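Local structure of pentacotripeptide-repeat region of PRORP domain-containing protein (Brachypodium distachyon, 4ME2) at residues Thr47-Ala52 with Leu86-Glu91; Lys57-Ala62 with Ala73-Gly78; Ala103-Ala108 with Asp140-Ala145; Glu144-Glu149 with Tyr169-Leu174. The protein is a chloroplast pentatricopeptide-repeat protein of helix-turn-helix build that binds RNA, probably sequence-specifically and probably within group II introns. All coordinates share one frame; numbering follows the deposited sequence.

Contact 1. Residues Thr47-Ala52 with Leu86-Glu91; sequences TEAIHA and LAAMAE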
# COMPACT_ATOMS: atom_id res chain seq x y z
N THR A 47 -1.02 -27.65 3.13
CA THR A 47 -2.35 -28.12 3.45
C THR A 47 -3.16 -27.05 4.20
O THR A 47 -4.29 -26.75 3.83
CB THR A 47 -2.30 -29.40 4.28
OG1 THR A 47 -1.66 -30.43 3.52
CG2 THR A 47 -3.70 -29.84 4.68
N GLU A 48 -2.56 -26.47 5.23
CA GLU A 48 -3.28 -25.48 6.03
C GLU A 48 -3.60 -24.20 5.24
O GLU A 48 -4.65 -23.60 5.44
CB GLU A 48 -2.59 -25.17 7.37
CG GLU A 48 -1.08 -25.30 7.38
CD GLU A 48 -0.61 -26.75 7.31
OE1 GLU A 48 -1.00 -27.57 8.16
OE2 GLU A 48 0.16 -27.05 6.39
N ALA A 49 -2.70 -23.79 4.35
CA ALA A 49 -2.95 -22.62 3.50
C ALA A 49 -4.12 -22.88 2.56
O ALA A 49 -5.03 -22.06 2.44
CB ALA A 49 -1.71 -22.22 2.73
N ILE A 50 -4.09 -24.03 1.89
CA ILE A 50 -5.18 -24.41 0.99
C ILE A 50 -6.53 -24.40 1.70
O ILE A 50 -7.51 -23.83 1.19
CB ILE A 50 -4.94 -25.79 0.33
CG1 ILE A 50 -3.81 -25.69 -0.69
CG2 ILE A 50 -6.21 -26.30 -0.34
CD1 ILE A 50 -3.48 -26.98 -1.40
N HIS A 51 -6.59 -25.02 2.88
CA HIS A 51 -7.81 -25.03 3.67
C HIS A 51 -8.27 -23.64 4.01
O HIS A 51 -9.46 -23.33 3.92
CB HIS A 51 -7.65 -25.87 4.94
CG HIS A 51 -7.76 -27.36 4.71
ND1 HIS A 51 -7.20 -28.27 5.53
CD2 HIS A 51 -8.40 -28.08 3.70
CE1 HIS A 51 -7.46 -29.51 5.08
NE2 HIS A 51 -8.20 -29.39 3.96
N ALA A 52 -7.32 -22.77 4.38
CA ALA A 52 -7.63 -21.40 4.76
C ALA A 52 -8.16 -20.58 3.58
O ALA A 52 -9.09 -19.78 3.74
CB ALA A 52 -6.42 -20.72 5.38
N LEU A 86 1.20 -15.96 4.36
CA LEU A 86 1.68 -15.32 3.15
C LEU A 86 1.41 -16.17 1.91
O LEU A 86 1.17 -15.62 0.84
CB LEU A 86 3.17 -14.99 3.27
CG LEU A 86 3.55 -14.00 4.39
CD1 LEU A 86 5.07 -13.91 4.52
CD2 LEU A 86 2.96 -12.62 4.15
N ALA A 87 1.44 -17.49 2.05
CA ALA A 87 1.14 -18.38 0.93
C ALA A 87 -0.34 -18.30 0.56
O ALA A 87 -0.68 -18.28 -0.63
CB ALA A 87 1.53 -19.82 1.24
N ALA A 88 -1.20 -18.23 1.57
CA ALA A 88 -2.65 -18.08 1.35
C ALA A 88 -2.94 -16.75 0.67
O ALA A 88 -3.73 -16.68 -0.28
CB ALA A 88 -3.41 -18.18 2.67
N MET A 89 -2.31 -15.68 1.15
CA MET A 89 -2.44 -14.37 0.52
C MET A 89 -2.05 -14.41 -0.95
O MET A 89 -2.78 -13.93 -1.81
CB MET A 89 -1.58 -13.33 1.26
CG MET A 89 -1.71 -11.93 0.71
SD MET A 89 -0.57 -10.80 1.53
CE MET A 89 0.99 -11.43 0.94
N ALA A 90 -0.89 -15.01 -1.23
CA ALA A 90 -0.37 -15.04 -2.59
C ALA A 90 -1.25 -15.88 -3.51
O ALA A 90 -1.40 -15.55 -4.68
CB ALA A 90 1.07 -15.56 -2.61
N GLU A 91 -1.81 -16.95 -2.98
CA GLU A 91 -2.71 -17.78 -3.78
C GLU A 91 -4.02 -17.06 -4.09
O GLU A 91 -4.56 -17.19 -5.19
CB GLU A 91 -2.98 -19.11 -3.10
CG GLU A 91 -3.96 -20.02 -3.85
CD GLU A 91 -3.46 -20.47 -5.22
OE1 GLU A 91 -2.29 -20.21 -5.58
OE2 GLU A 91 -4.25 -21.12 -5.94

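Contact 2. Residues Lys57-Ala62 with Ala73-Gly78; sequences KRLTAA and ASAALG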
# COMPACT_ATOMS: atom_id res chain seq x y z
N LYS A 57 -12.94 -18.08 0.98
CA LYS A 57 -13.84 -18.02 -0.17
C LYS A 57 -15.27 -18.44 0.22
O LYS A 57 -16.24 -17.76 -0.09
CB LYS A 57 -13.28 -18.85 -1.34
CG LYS A 57 -12.06 -18.22 -2.00
CD LYS A 57 -11.21 -19.20 -2.79
CE LYS A 57 -11.96 -19.81 -3.97
NZ LYS A 57 -11.11 -20.77 -4.73
N ARG A 58 -15.38 -19.56 0.94
CA ARG A 58 -16.67 -20.06 1.41
C ARG A 58 -17.40 -19.04 2.29
O ARG A 58 -18.60 -18.81 2.11
CB ARG A 58 -16.45 -21.37 2.18
CG ARG A 58 -17.72 -22.04 2.68
CD ARG A 58 -17.39 -23.27 3.52
NE ARG A 58 -16.83 -22.93 4.84
CZ ARG A 58 -15.63 -23.29 5.28
NH1 ARG A 58 -14.82 -24.04 4.53
NH2 ARG A 58 -15.24 -22.92 6.49
N LEU A 59 -16.67 -18.43 3.22
CA LEU A 59 -17.24 -17.46 4.15
C LEU A 59 -17.74 -16.18 3.48
O LEU A 59 -18.57 -15.46 4.04
CB LEU A 59 -16.23 -17.10 5.25
CG LEU A 59 -15.91 -18.20 6.26
CD1 LEU A 59 -14.70 -17.83 7.11
CD2 LEU A 59 -17.12 -18.50 7.13
N THR A 60 -17.24 -15.90 2.29
CA THR A 60 -17.57 -14.64 1.63
C THR A 60 -18.29 -14.85 0.31
O THR A 60 -18.35 -13.94 -0.51
CB THR A 60 -16.32 -13.80 1.37
OG1 THR A 60 -15.38 -14.57 0.60
CG2 THR A 60 -15.68 -13.33 2.69
N ALA A 61 -18.85 -16.04 0.10
CA ALA A 61 -19.43 -16.38 -1.20
C ALA A 61 -20.58 -15.44 -1.58
O ALA A 61 -20.79 -15.16 -2.76
CB ALA A 61 -19.88 -17.83 -1.23
N ALA A 62 -21.28 -14.95 -0.57
CA ALA A 62 -22.43 -14.07 -0.77
C ALA A 62 -22.11 -12.59 -0.58
O ALA A 62 -22.78 -11.72 -1.13
CB ALA A 62 -23.57 -14.48 0.15
N ALA A 73 -11.71 -12.99 7.13
CA ALA A 73 -10.26 -13.17 7.02
C ALA A 73 -9.62 -13.52 8.36
O ALA A 73 -8.74 -14.37 8.41
CB ALA A 73 -9.60 -11.94 6.40
N SER A 74 -10.05 -12.87 9.43
CA SER A 74 -9.53 -13.24 10.74
C SER A 74 -9.94 -14.66 11.13
O SER A 74 -9.13 -15.40 11.68
CB SER A 74 -9.92 -12.22 11.82
OG SER A 74 -11.32 -12.12 11.96
N ALA A 75 -11.18 -15.04 10.84
CA ALA A 75 -11.66 -16.38 11.16
C ALA A 75 -10.93 -17.46 10.36
O ALA A 75 -10.52 -18.48 10.90
CB ALA A 75 -13.16 -16.48 10.95
N ALA A 76 -10.77 -17.23 9.06
CA ALA A 76 -10.20 -18.26 8.20
C ALA A 76 -8.67 -18.34 8.27
O ALA A 76 -8.09 -19.43 8.13
CB ALA A 76 -10.67 -18.06 6.77
N LEU A 77 -8.03 -17.20 8.50
CA LEU A 77 -6.57 -17.12 8.39
C LEU A 77 -5.86 -16.89 9.72
O LEU A 77 -4.63 -16.92 9.79
CB LEU A 77 -6.18 -16.00 7.42
CG LEU A 77 -6.94 -15.85 6.10
CD1 LEU A 77 -6.46 -14.62 5.34
CD2 LEU A 77 -6.82 -17.09 5.23
N GLY A 78 -6.64 -16.68 10.77
CA GLY A 78 -6.11 -16.25 12.06
C GLY A 78 -5.27 -17.24 12.84
O GLY A 78 -4.63 -16.86 13.82

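Contact 3. Residues Ala103-Ala108 with Asp140-Ala145; sequences AALHVA and DALVEA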
# COMPACT_ATOMS: atom_id res chain seq x y z
N ALA A 103 -7.71 -8.49 2.29
CA ALA A 103 -8.10 -8.85 3.64
C ALA A 103 -7.02 -9.72 4.29
O ALA A 103 -6.73 -9.56 5.48
CB ALA A 103 -9.46 -9.53 3.66
N ALA A 104 -6.42 -10.62 3.51
CA ALA A 104 -5.32 -11.45 4.03
C ALA A 104 -4.13 -10.58 4.41
O ALA A 104 -3.52 -10.79 5.47
CB ALA A 104 -4.92 -12.53 3.03
N LEU A 105 -3.80 -9.62 3.55
CA LEU A 105 -2.73 -8.66 3.83
C LEU A 105 -2.95 -7.97 5.17
O LEU A 105 -2.02 -7.87 5.98
CB LEU A 105 -2.59 -7.62 2.71
CG LEU A 105 -1.54 -6.51 2.90
CD1 LEU A 105 -0.15 -7.09 3.09
CD2 LEU A 105 -1.56 -5.53 1.73
N HIS A 106 -4.17 -7.50 5.43
CA HIS A 106 -4.46 -6.81 6.69
C HIS A 106 -4.31 -7.69 7.90
O HIS A 106 -3.92 -7.21 8.97
CB HIS A 106 -5.81 -6.13 6.64
CG HIS A 106 -5.82 -4.87 5.81
ND1 HIS A 106 -4.97 -3.84 6.04
CD2 HIS A 106 -6.63 -4.49 4.75
CE1 HIS A 106 -5.23 -2.86 5.16
NE2 HIS A 106 -6.25 -3.26 4.37
N VAL A 107 -4.62 -8.98 7.76
CA VAL A 107 -4.33 -9.94 8.83
C VAL A 107 -2.82 -9.98 9.05
O VAL A 107 -2.35 -9.90 10.18
CB VAL A 107 -4.89 -11.35 8.54
CG1 VAL A 107 -4.49 -12.32 9.64
CG2 VAL A 107 -6.41 -11.32 8.41
N ALA A 108 -2.05 -10.10 7.97
CA ALA A 108 -0.58 -10.16 8.09
C ALA A 108 -0.02 -8.91 8.78
O ALA A 108 0.91 -9.00 9.60
CB ALA A 108 0.07 -10.35 6.73
N ASP A 140 -6.92 3.53 -1.11
CA ASP A 140 -6.66 4.75 -0.34
C ASP A 140 -6.49 4.44 1.14
O ASP A 140 -5.63 5.02 1.81
CB ASP A 140 -7.79 5.77 -0.51
CG ASP A 140 -7.89 6.33 -1.91
OD1 ASP A 140 -7.01 6.07 -2.75
OD2 ASP A 140 -8.90 7.02 -2.17
N ALA A 141 -7.32 3.52 1.64
CA ALA A 141 -7.26 3.10 3.03
C ALA A 141 -5.96 2.37 3.34
O ALA A 141 -5.38 2.57 4.41
CB ALA A 141 -8.47 2.24 3.39
N LEU A 142 -5.49 1.54 2.41
CA LEU A 142 -4.22 0.84 2.58
C LEU A 142 -3.06 1.83 2.72
O LEU A 142 -2.16 1.63 3.53
CB LEU A 142 -3.97 -0.13 1.41
CG LEU A 142 -2.64 -0.88 1.41
CD1 LEU A 142 -2.50 -1.75 2.66
CD2 LEU A 142 -2.49 -1.71 0.14
N VAL A 143 -3.11 2.91 1.94
CA VAL A 143 -2.07 3.94 2.00
C VAL A 143 -2.10 4.67 3.34
O VAL A 143 -1.05 4.92 3.93
CB VAL A 143 -2.14 4.91 0.81
CG1 VAL A 143 -1.25 6.12 1.04
CG2 VAL A 143 -1.72 4.19 -0.46
N GLU A 144 -3.29 4.99 3.83
CA GLU A 144 -3.41 5.56 5.18
C GLU A 144 -2.84 4.62 6.23
O GLU A 144 -2.17 5.08 7.16
CB GLU A 144 -4.86 5.92 5.51
CG GLU A 144 -5.42 7.05 4.66
CD GLU A 144 -4.62 8.33 4.78
OE1 GLU A 144 -4.41 8.81 5.91
OE2 GLU A 144 -4.20 8.86 3.73
N ALA A 145 -3.08 3.32 6.08
CA ALA A 145 -2.59 2.31 7.03
C ALA A 145 -1.07 2.21 7.00
O ALA A 145 -0.44 2.03 8.04
CB ALA A 145 -3.24 0.95 6.76

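Contact 4. Residues Glu144-Glu149 with Tyr169-Leu174; sequences EAFIEE and YKLTRL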
# COMPACT_ATOMS: atom_id res chain seq x y z
N GLU A 144 -3.29 4.99 3.83
CA GLU A 144 -3.41 5.56 5.18
C GLU A 144 -2.84 4.62 6.23
O GLU A 144 -2.17 5.08 7.16
CB GLU A 144 -4.86 5.92 5.51
CG GLU A 144 -5.42 7.05 4.66
CD GLU A 144 -4.62 8.33 4.78
OE1 GLU A 144 -4.41 8.81 5.91
OE2 GLU A 144 -4.20 8.86 3.73
N ALA A 145 -3.08 3.32 6.08
CA ALA A 145 -2.59 2.31 7.03
C ALA A 145 -1.07 2.21 7.00
O ALA A 145 -0.44 2.03 8.04
CB ALA A 145 -3.24 0.95 6.76
N PHE A 146 -0.49 2.34 5.81
CA PHE A 146 0.96 2.32 5.65
C PHE A 146 1.57 3.53 6.35
O PHE A 146 2.53 3.39 7.11
CB PHE A 146 1.31 2.32 4.16
CG PHE A 146 2.77 2.59 3.86
CD1 PHE A 146 3.78 1.87 4.51
CD2 PHE A 146 3.13 3.53 2.91
CE1 PHE A 146 5.11 2.11 4.22
CE2 PHE A 146 4.46 3.78 2.62
CZ PHE A 146 5.46 3.07 3.28
N ILE A 147 1.01 4.71 6.11
CA ILE A 147 1.56 5.93 6.71
C ILE A 147 1.47 5.84 8.23
O ILE A 147 2.44 6.14 8.93
CB ILE A 147 0.88 7.20 6.16
CG1 ILE A 147 1.22 7.36 4.68
CG2 ILE A 147 1.34 8.44 6.93
CD1 ILE A 147 0.42 8.42 3.96
N GLU A 148 0.33 5.38 8.73
CA GLU A 148 0.11 5.23 10.17
C GLU A 148 1.06 4.20 10.79
O GLU A 148 1.70 4.48 11.81
CB GLU A 148 -1.35 4.87 10.48
CG GLU A 148 -1.57 4.44 11.93
CD GLU A 148 -2.94 4.79 12.47
OE1 GLU A 148 -3.79 5.31 11.71
OE2 GLU A 148 -3.18 4.55 13.68
N GLU A 149 1.19 3.03 10.17
CA GLU A 149 2.06 2.00 10.74
C GLU A 149 3.52 2.46 10.83
O GLU A 149 4.26 2.02 11.70
CB GLU A 149 1.94 0.66 10.01
CG GLU A 149 2.60 0.60 8.64
CD GLU A 149 2.16 -0.59 7.80
OE1 GLU A 149 1.41 -1.45 8.30
OE2 GLU A 149 2.59 -0.66 6.63
N TYR A 169 13.68 3.57 -3.59
CA TYR A 169 13.28 2.82 -4.77
C TYR A 169 11.92 2.16 -4.58
O TYR A 169 11.03 2.27 -5.43
CB TYR A 169 14.34 1.77 -5.14
CG TYR A 169 13.91 0.83 -6.23
CD1 TYR A 169 14.03 1.18 -7.58
CD2 TYR A 169 13.37 -0.42 -5.92
CE1 TYR A 169 13.63 0.32 -8.58
CE2 TYR A 169 12.97 -1.29 -6.92
CZ TYR A 169 13.10 -0.92 -8.24
OH TYR A 169 12.70 -1.78 -9.23
N LYS A 170 11.74 1.48 -3.45
CA LYS A 170 10.48 0.83 -3.14
C LYS A 170 9.37 1.85 -2.89
O LYS A 170 8.23 1.66 -3.32
CB LYS A 170 10.63 -0.11 -1.95
CG LYS A 170 11.49 -1.32 -2.24
CD LYS A 170 11.73 -2.13 -0.98
CE LYS A 170 11.76 -3.62 -1.29
NZ LYS A 170 12.02 -4.41 -0.06
N LEU A 171 9.71 2.95 -2.22
CA LEU A 171 8.73 4.01 -1.99
C LEU A 171 8.26 4.60 -3.32
O LEU A 171 7.08 4.89 -3.50
CB LEU A 171 9.32 5.11 -1.10
CG LEU A 171 8.32 6.17 -0.62
CD1 LEU A 171 7.36 5.58 0.41
CD2 LEU A 171 9.05 7.37 -0.05
N THR A 172 9.19 4.75 -4.26
CA THR A 172 8.87 5.33 -5.57
C THR A 172 7.99 4.37 -6.37
O THR A 172 7.11 4.81 -7.12
CB THR A 172 10.13 5.73 -6.36
OG1 THR A 172 10.91 6.64 -5.57
CG2 THR A 172 9.75 6.42 -7.67
N ARG A 173 8.23 3.07 -6.22
CA ARG A 173 7.41 2.04 -6.85
C ARG A 173 5.95 2.16 -6.42
O ARG A 173 5.05 2.06 -7.25
CB ARG A 173 7.92 0.64 -6.53
CG ARG A 173 9.13 0.21 -7.34
CD ARG A 173 9.34 -1.29 -7.30
NE ARG A 173 8.34 -2.03 -8.08
CZ ARG A 173 8.32 -2.11 -9.40
NH1 ARG A 173 9.24 -1.49 -10.14
NH2 ARG A 173 7.37 -2.81 -10.01
N LEU A 174 5.74 2.35 -5.12
CA LEU A 174 4.38 2.54 -4.59
C LEU A 174 3.75 3.81 -5.16
O LEU A 174 2.58 3.79 -5.59
CB LEU A 174 4.39 2.57 -3.07
CG LEU A 174 3.07 2.94 -2.39
CD1 LEU A 174 1.95 1.97 -2.76
CD2 LEU A 174 3.24 2.98 -0.88

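Contact 1. Residues Thr47-Ala52 with Leu86-Glu91
Ala49 and Ala88 bring two helices of the pentatricopeptide-repeat array, 47-59 and 82-94, into very close backbone contact near the N-terminal end of the modelled chain. The CA atoms of Ala49 and Ala88 are just 5.0 Å apart, consistent with the alanines that face each other here. The CB of Ala49 lies 4.2 Å from Ala88 N and beside the methyl of Ala87, with Ala49 CB to Ala87 CB at 4.3 Å. Both Ala49 and Ala88 are buried, while Ala87, on the border of the cluster, keeps some access to solvent. One turn on from Ala49, Ala52 is buried as well, but it also packs against Leu77 and Leu80 and approaches Ala88 more loosely. The solvent side is different in character: Thr47, Glu48 and Ile50 are exposed, and Glu91 turns to Arg94 in a salt bridge. Next to Ala88, the buried side of helix 82-94 continues through Met89, whose nearly straight chain (chi1 -177°, chi2 -175°) extends toward helix 98-109 and touches Ala104 and Leu105 there. The tight part of the joint is thus a cluster of three methyls backed by main chain, in which the CB atoms of Ala49 and Ala88 meet at 4.4 Å.

Contact 2. Residues Lys57-Ala62 with Ala73-Gly78
Leu59 alone carries the first segment's side of this small surface contact, resting one methyl on two alanines, Ala75 and Ala76, of the next helix. Before it, Lys57 touches Leu100 of helix 98-109, while Lys57 O accepts Thr60 N at 3.2 Å and a hydrogen bond from Arg64 NH2. At Leu59 the CG lies anti to the carbonyl carbon (chi1 -69°), which sends CD1 across the gap to Ala76 CB at 4.1 Å and to Ala75 CB at 4.4 Å. Leu59 and Ala75 remain exposed, so this methyl packing lies at the edge of the helix pair, and the backbones stay well apart, with Leu59 CA 8.2 Å from Ala76 CA. Thr60 is buried; its OG1 is tied to Leu56 O and to Arg64 NE, two bonds that brace the turn, and its side chain touches Ala72 and Leu100. Ala61 and Ala62 then lead out over the surface toward helix 66-77. The two helices run antiparallel as a helix-turn-helix, the kind of arrangement from which pentatricopeptide-repeat proteins are built. Ala76 and Leu77 pack on helix 47-59, and Ala73 and Leu77 on helix 98-109, which places helix 66-77 against both.

Contact 3. Residues Ala103-Ala108 with Asp140-Ala145
Leu142 touches both Leu105 and His106 with one methyl, CD1, the two partners lying about 90° apart around it; the contact joins two helices, 98-109 and 133-151, of the all-helical pentatricopeptide-repeat array. The leucine side chains cross at about a right angle and meet methyl to methyl, with Leu105 CD2 4.0 Å from Leu142 CD1. Each has CG anti to its own backbone nitrogen (chi1 177° in both), and from helices whose CA atoms are no closer than 8.7 Å, between His106 and Leu142, the branches bridge the gap. His106, the next residue, brings its ring carbon CE1 to 3.9 Å from Leu142 CD1, and the methyl approaches the imidazole at a slant. The adjoining ring nitrogen, ND1, is hydrogen-bonded to Arg109 NH1, which probably helps hold the ring's rotation. Leu105 and Leu142 are buried, whereas His106 stays partly accessible at the border. Helix 118-126 covers the leucine pair through Tyr121, which touches both, with Leu120 and Phe124 adding to the cover of Leu105. Helix 98-109 also packs on helices 66-77 and 82-94, while helix 133-151 turns Val143 to helix 184-197.

Contact 4. Residues Glu144-Glu149 with Tyr169-Leu174
Phe146 reaches across from helix 133-151 to Leu171 and Leu174 of helix 168-180, a buried apolar joint in the middle of the helical array that pentatricopeptide repeats build. The backbones are far apart here, Phe146 CA lying 10.8 Å from Leu174 CA; the phenylalanine side chain covers about half of that distance, and the leucine branches close the rest. Its reach follows from CG standing anti to the backbone nitrogen (chi1 168°).

The apolar packing centres on CE2, which both leucines touch. Leu174 CD2 nestles against two neighbouring ring carbons, with Phe146 CE2 and CD2 both 3.8 Å away, the two side chains running antiparallel alongside one another. Leu171 CD1 instead meets the ring at its edge, near the ring plane, 4.1 Å from Phe146 CE2. Leu171 also packs on Val190 and Ala194 of helix 184-197, and Leu174 on Tyr121 and Val125 of helix 118-126, so the joint links several helices.

Two further aromatic rings meet Phe146: Trp163 edge-to-face, and Tyr121 with the planes at about 70°.

The polar interactions nearest the ring are those of Glu149, one turn along from Phe146. Its OE1 forms a salt bridge with Arg109 and its OE2 a hydrogen bond with Tyr121 OH, which together fix the carboxylate. That group also borders the phenylalanine: Glu149 OE2 lies in the plane of the ring at its edge, 3.5 Å from Phe146 CD1.

In the fold
The four contacts follow the helical array from the N-terminal end toward its middle. Contact 2 is nested along the chain inside the loop closed by contact 1; both use helix 47-59, and their centres are 12 Å apart. Contact 3 comes next, its centre about 18 Å from contact 1 and 16 Å from contact 2, and touches both where helix 98-109 packs on helices 66-77 and 82-94. Contact 4 shares helix 133-151, including Glu144 and Ala145, with contact 3, 11 Å away between centres, but touches neither contact 1 nor contact 2. Small, largely apolar joints thus link helices in an all-helical array, consistent with an RNA-binding repeat scaffold.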